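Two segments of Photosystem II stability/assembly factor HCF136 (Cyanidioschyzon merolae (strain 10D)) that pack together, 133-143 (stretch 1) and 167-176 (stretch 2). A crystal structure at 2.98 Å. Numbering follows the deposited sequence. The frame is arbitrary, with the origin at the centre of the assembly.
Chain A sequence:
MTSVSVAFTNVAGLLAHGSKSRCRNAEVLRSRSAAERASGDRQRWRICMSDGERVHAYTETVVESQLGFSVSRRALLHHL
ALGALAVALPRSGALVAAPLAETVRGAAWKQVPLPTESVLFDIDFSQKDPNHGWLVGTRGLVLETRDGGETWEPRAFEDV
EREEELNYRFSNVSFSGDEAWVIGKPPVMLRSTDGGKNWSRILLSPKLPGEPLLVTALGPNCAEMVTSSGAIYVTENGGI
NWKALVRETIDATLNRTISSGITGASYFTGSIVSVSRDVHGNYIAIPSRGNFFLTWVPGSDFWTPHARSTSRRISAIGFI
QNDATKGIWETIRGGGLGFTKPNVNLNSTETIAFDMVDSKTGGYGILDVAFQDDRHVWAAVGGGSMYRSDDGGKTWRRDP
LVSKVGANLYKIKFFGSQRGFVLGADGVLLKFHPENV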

# COMPACT_ATOMS: atom_id res chain seq x y z
N GLY A 133 -17.77 2.21 -5.69
CA GLY A 133 -16.60 1.82 -4.92
C GLY A 133 -16.91 1.51 -3.47
O GLY A 133 -18.00 1.80 -2.97
N TRP A 134 -15.92 0.91 -2.81
CA TRP A 134 -16.04 0.41 -1.44
C TRP A 134 -14.83 0.87 -0.64
O TRP A 134 -13.75 1.11 -1.19
CB TRP A 134 -16.11 -1.12 -1.40
CG TRP A 134 -17.37 -1.73 -1.96
CD1 TRP A 134 -17.70 -1.87 -3.27
CD2 TRP A 134 -18.44 -2.33 -1.21
NE1 TRP A 134 -18.92 -2.50 -3.39
CE2 TRP A 134 -19.39 -2.79 -2.14
CE3 TRP A 134 -18.69 -2.51 0.15
CZ2 TRP A 134 -20.57 -3.42 -1.75
CZ3 TRP A 134 -19.87 -3.13 0.54
CH2 TRP A 134 -20.79 -3.58 -0.41
N LEU A 135 -15.01 0.99 0.68
CA LEU A 135 -13.95 1.39 1.60
C LEU A 135 -14.04 0.53 2.86
O LEU A 135 -15.13 0.17 3.30
CB LEU A 135 -13.98 2.90 1.94
CG LEU A 135 -14.94 3.57 2.94
CD1 LEU A 135 -14.52 3.35 4.38
CD2 LEU A 135 -15.02 5.07 2.68
N VAL A 136 -12.88 0.22 3.45
CA VAL A 136 -12.78 -0.77 4.50
C VAL A 136 -12.06 -0.16 5.70
O VAL A 136 -11.30 0.81 5.57
CB VAL A 136 -12.00 -2.02 4.04
CG1 VAL A 136 -12.85 -2.86 3.07
CG2 VAL A 136 -10.65 -1.64 3.41
N GLY A 137 -12.33 -0.71 6.88
CA GLY A 137 -11.74 -0.20 8.09
C GLY A 137 -11.75 -1.20 9.23
O GLY A 137 -11.86 -2.42 9.03
N THR A 138 -11.62 -0.67 10.44
CA THR A 138 -11.59 -1.41 11.70
C THR A 138 -12.99 -1.77 12.18
O THR A 138 -14.00 -1.22 11.73
CB THR A 138 -10.87 -0.60 12.76
OG1 THR A 138 -9.81 0.13 12.14
CG2 THR A 138 -10.29 -1.49 13.86
N ARG A 139 -13.04 -2.70 13.13
CA ARG A 139 -14.27 -3.06 13.83
C ARG A 139 -15.39 -3.39 12.85
O ARG A 139 -16.55 -3.04 13.06
CB ARG A 139 -14.68 -1.94 14.77
N GLY A 140 -15.03 -4.06 11.75
CA GLY A 140 -16.03 -4.46 10.78
C GLY A 140 -16.53 -3.36 9.88
O GLY A 140 -17.66 -3.46 9.39
N LEU A 141 -15.75 -2.30 9.67
CA LEU A 141 -16.23 -1.17 8.88
C LEU A 141 -16.22 -1.51 7.40
O LEU A 141 -15.19 -1.90 6.85
CB LEU A 141 -15.37 0.06 9.13
CG LEU A 141 -15.56 1.21 8.14
CD1 LEU A 141 -17.00 1.67 8.14
CD2 LEU A 141 -14.64 2.35 8.48
N VAL A 142 -17.37 -1.34 6.75
CA VAL A 142 -17.52 -1.49 5.30
C VAL A 142 -18.55 -0.46 4.84
O VAL A 142 -19.68 -0.46 5.33
CB VAL A 142 -17.97 -2.90 4.89
CG1 VAL A 142 -18.06 -3.00 3.40
CG2 VAL A 142 -17.01 -3.97 5.41
N LEU A 143 -18.17 0.41 3.92
CA LEU A 143 -19.10 1.39 3.37
C LEU A 143 -19.09 1.34 1.85
O LEU A 143 -18.05 1.09 1.23
CB LEU A 143 -18.78 2.79 3.84
CG LEU A 143 -18.56 2.95 5.34
CD1 LEU A 143 -18.03 4.31 5.60
CD2 LEU A 143 -19.87 2.71 6.09
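Stretch 2 167-176: NYRFSNVSFS

Stretch 1 is a hairpin. The strand beginning at Gly133 turns back through a type I' turn from Thr138 to Leu141 and returns at Val142 and Leu143. Backbone hydrogen bonds between Leu135 and Leu143 run in both directions, each 3.1 Å from N to O, and Leu141 N reaches Thr138 O at 2.9 Å to close the turn. Stretch 2 begins with Asn167 and Tyr168, outside the strand though already near-extended at Tyr168, and is strand from Arg169 to Ser176, with Ser171 and its psi of -48° as the exception. Its axis crosses that of strand 133-137 at -137°, roughly antiparallel but well splayed, with a closest approach of 5.4 Å.

The backbones meet near the turn and not along a long ladder. Opposing CA atoms lie 4.3 Å apart at Thr138 and Arg169, 4.4 Å at Gly140 and Asn167, and 5.2 Å at Gly137 and Phe170. Two hydrogen bonds pin this end: Phe170 N to Gly137 O is 2.8 Å and nearly straight at 167°, while Gly140 N to Tyr168 O is a short 2.5 Å with a more bent angle of 140°. Arg139 N also comes within 3.3 Å of Tyr168 O, but its angle is too poor for a hydrogen bond.

Glycine is what lets stretch 2 come so close to the turn. Gly140 has a positive phi of 77°, and its CA lies 3.6 Å from Asn167 CB; a CB on Gly140 would fall 2.4 Å from that same atom. At Gly137 the constraint is internal to the hairpin, since a CB there would point away from stretch 2 and clash with Leu141 CD2 at 2.5 Å.

The side chains carry the contact onward from the turn. In stretch 1, Trp134 and Val136 point toward stretch 2 while Leu135 between them points away; Phe170, Val173 and Phe175 point back. Phe170 is the hub, with the largest covered area in the contact. Its CB packs 3.6 Å from Val136 CB, Val142 CG2 lies over one face of its ring, 4.0 Å from Phe170 CE2, and Gly140 CA approaches the ring edge, 3.7 Å from that same CE2. Val136 CG1 then reaches Val173 CB at 4.2 Å. At the far end Trp134 CD1 meets the edge of the Phe175 ring at CE2, 3.7 Å away, in an oblique aromatic pair with planes at 34°.

The rule to read here is economical: hydrogen bonds and glycine hold the turn end, where Phe170 also packs, and apolar side chains alone bridge the gap as the strands diverge.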

# COMPACT_ATOMS: atom_id res chain seq x y z
N ASN A 167 -17.17 -9.30 13.70
CA ASN A 167 -16.61 -8.26 12.83
C ASN A 167 -15.11 -8.11 13.07
O ASN A 167 -14.64 -8.17 14.20
CB ASN A 167 -17.36 -6.94 13.04
CG ASN A 167 -17.38 -6.48 14.49
OD1 ASN A 167 -16.33 -6.31 15.11
ND2 ASN A 167 -18.57 -6.29 15.04
N TYR A 168 -14.36 -7.93 11.98
CA TYR A 168 -12.90 -7.95 11.99
C TYR A 168 -12.33 -6.58 11.62
O TYR A 168 -13.06 -5.60 11.46
CB TYR A 168 -12.39 -9.04 11.04
CG TYR A 168 -12.63 -10.46 11.49
CD1 TYR A 168 -13.90 -11.02 11.51
CD2 TYR A 168 -11.56 -11.27 11.87
CE1 TYR A 168 -14.11 -12.32 11.91
CE2 TYR A 168 -11.75 -12.57 12.28
CZ TYR A 168 -13.03 -13.10 12.30
OH TYR A 168 -13.22 -14.40 12.70
N ARG A 169 -11.00 -6.52 11.48
CA ARG A 169 -10.33 -5.39 10.86
C ARG A 169 -10.09 -5.72 9.40
O ARG A 169 -9.43 -6.72 9.09
CB ARG A 169 -9.00 -5.07 11.55
CG ARG A 169 -8.04 -4.23 10.69
CD ARG A 169 -6.57 -4.55 10.98
NE ARG A 169 -5.68 -4.19 9.88
CZ ARG A 169 -4.35 -4.22 9.95
NH1 ARG A 169 -3.75 -4.58 11.07
NH2 ARG A 169 -3.61 -3.88 8.89
N PHE A 170 -10.62 -4.89 8.50
CA PHE A 170 -10.54 -5.15 7.07
C PHE A 170 -9.36 -4.39 6.47
O PHE A 170 -9.33 -3.15 6.51
CB PHE A 170 -11.85 -4.76 6.38
CG PHE A 170 -12.95 -5.75 6.61
CD1 PHE A 170 -12.99 -6.93 5.90
CD2 PHE A 170 -13.93 -5.51 7.57
CE1 PHE A 170 -13.98 -7.86 6.13
CE2 PHE A 170 -14.93 -6.43 7.79
CZ PHE A 170 -14.96 -7.60 7.07
N SER A 171 -8.40 -5.14 5.92
CA SER A 171 -7.13 -4.56 5.53
C SER A 171 -7.20 -3.87 4.17
O SER A 171 -6.73 -2.74 4.01
CB SER A 171 -6.04 -5.63 5.53
OG SER A 171 -5.74 -6.04 6.85
N ASN A 172 -7.77 -4.54 3.17
CA ASN A 172 -7.81 -3.93 1.84
C ASN A 172 -8.97 -4.50 1.03
O ASN A 172 -9.57 -5.51 1.39
CB ASN A 172 -6.48 -4.13 1.09
CG ASN A 172 -5.94 -5.54 1.23
OD1 ASN A 172 -5.49 -5.94 2.30
ND2 ASN A 172 -5.97 -6.29 0.14
N VAL A 173 -9.26 -3.81 -0.08
CA VAL A 173 -10.25 -4.22 -1.06
C VAL A 173 -9.65 -3.99 -2.44
O VAL A 173 -8.84 -3.08 -2.63
CB VAL A 173 -11.59 -3.46 -0.88
CG1 VAL A 173 -11.42 -1.98 -1.22
CG2 VAL A 173 -12.69 -4.09 -1.72
N SER A 174 -10.04 -4.82 -3.40
CA SER A 174 -9.42 -4.77 -4.72
C SER A 174 -10.41 -5.25 -5.78
O SER A 174 -11.02 -6.31 -5.63
CB SER A 174 -8.15 -5.62 -4.76
OG SER A 174 -7.57 -5.63 -6.05
N PHE A 175 -10.52 -4.48 -6.87
CA PHE A 175 -11.48 -4.74 -7.93
C PHE A 175 -10.79 -5.17 -9.22
O PHE A 175 -9.69 -4.71 -9.54
CB PHE A 175 -12.33 -3.49 -8.23
CG PHE A 175 -13.66 -3.47 -7.54
CD1 PHE A 175 -14.75 -4.12 -8.09
CD2 PHE A 175 -13.82 -2.77 -6.35
CE1 PHE A 175 -15.98 -4.09 -7.45
CE2 PHE A 175 -15.05 -2.74 -5.72
CZ PHE A 175 -16.13 -3.40 -6.27
N SER A 176 -11.46 -6.05 -9.96
CA SER A 176 -11.14 -6.32 -11.36
C SER A 176 -12.46 -6.55 -12.09
O SER A 176 -13.19 -7.48 -11.75
CB SER A 176 -10.22 -7.53 -11.53
OG SER A 176 -10.01 -7.80 -12.90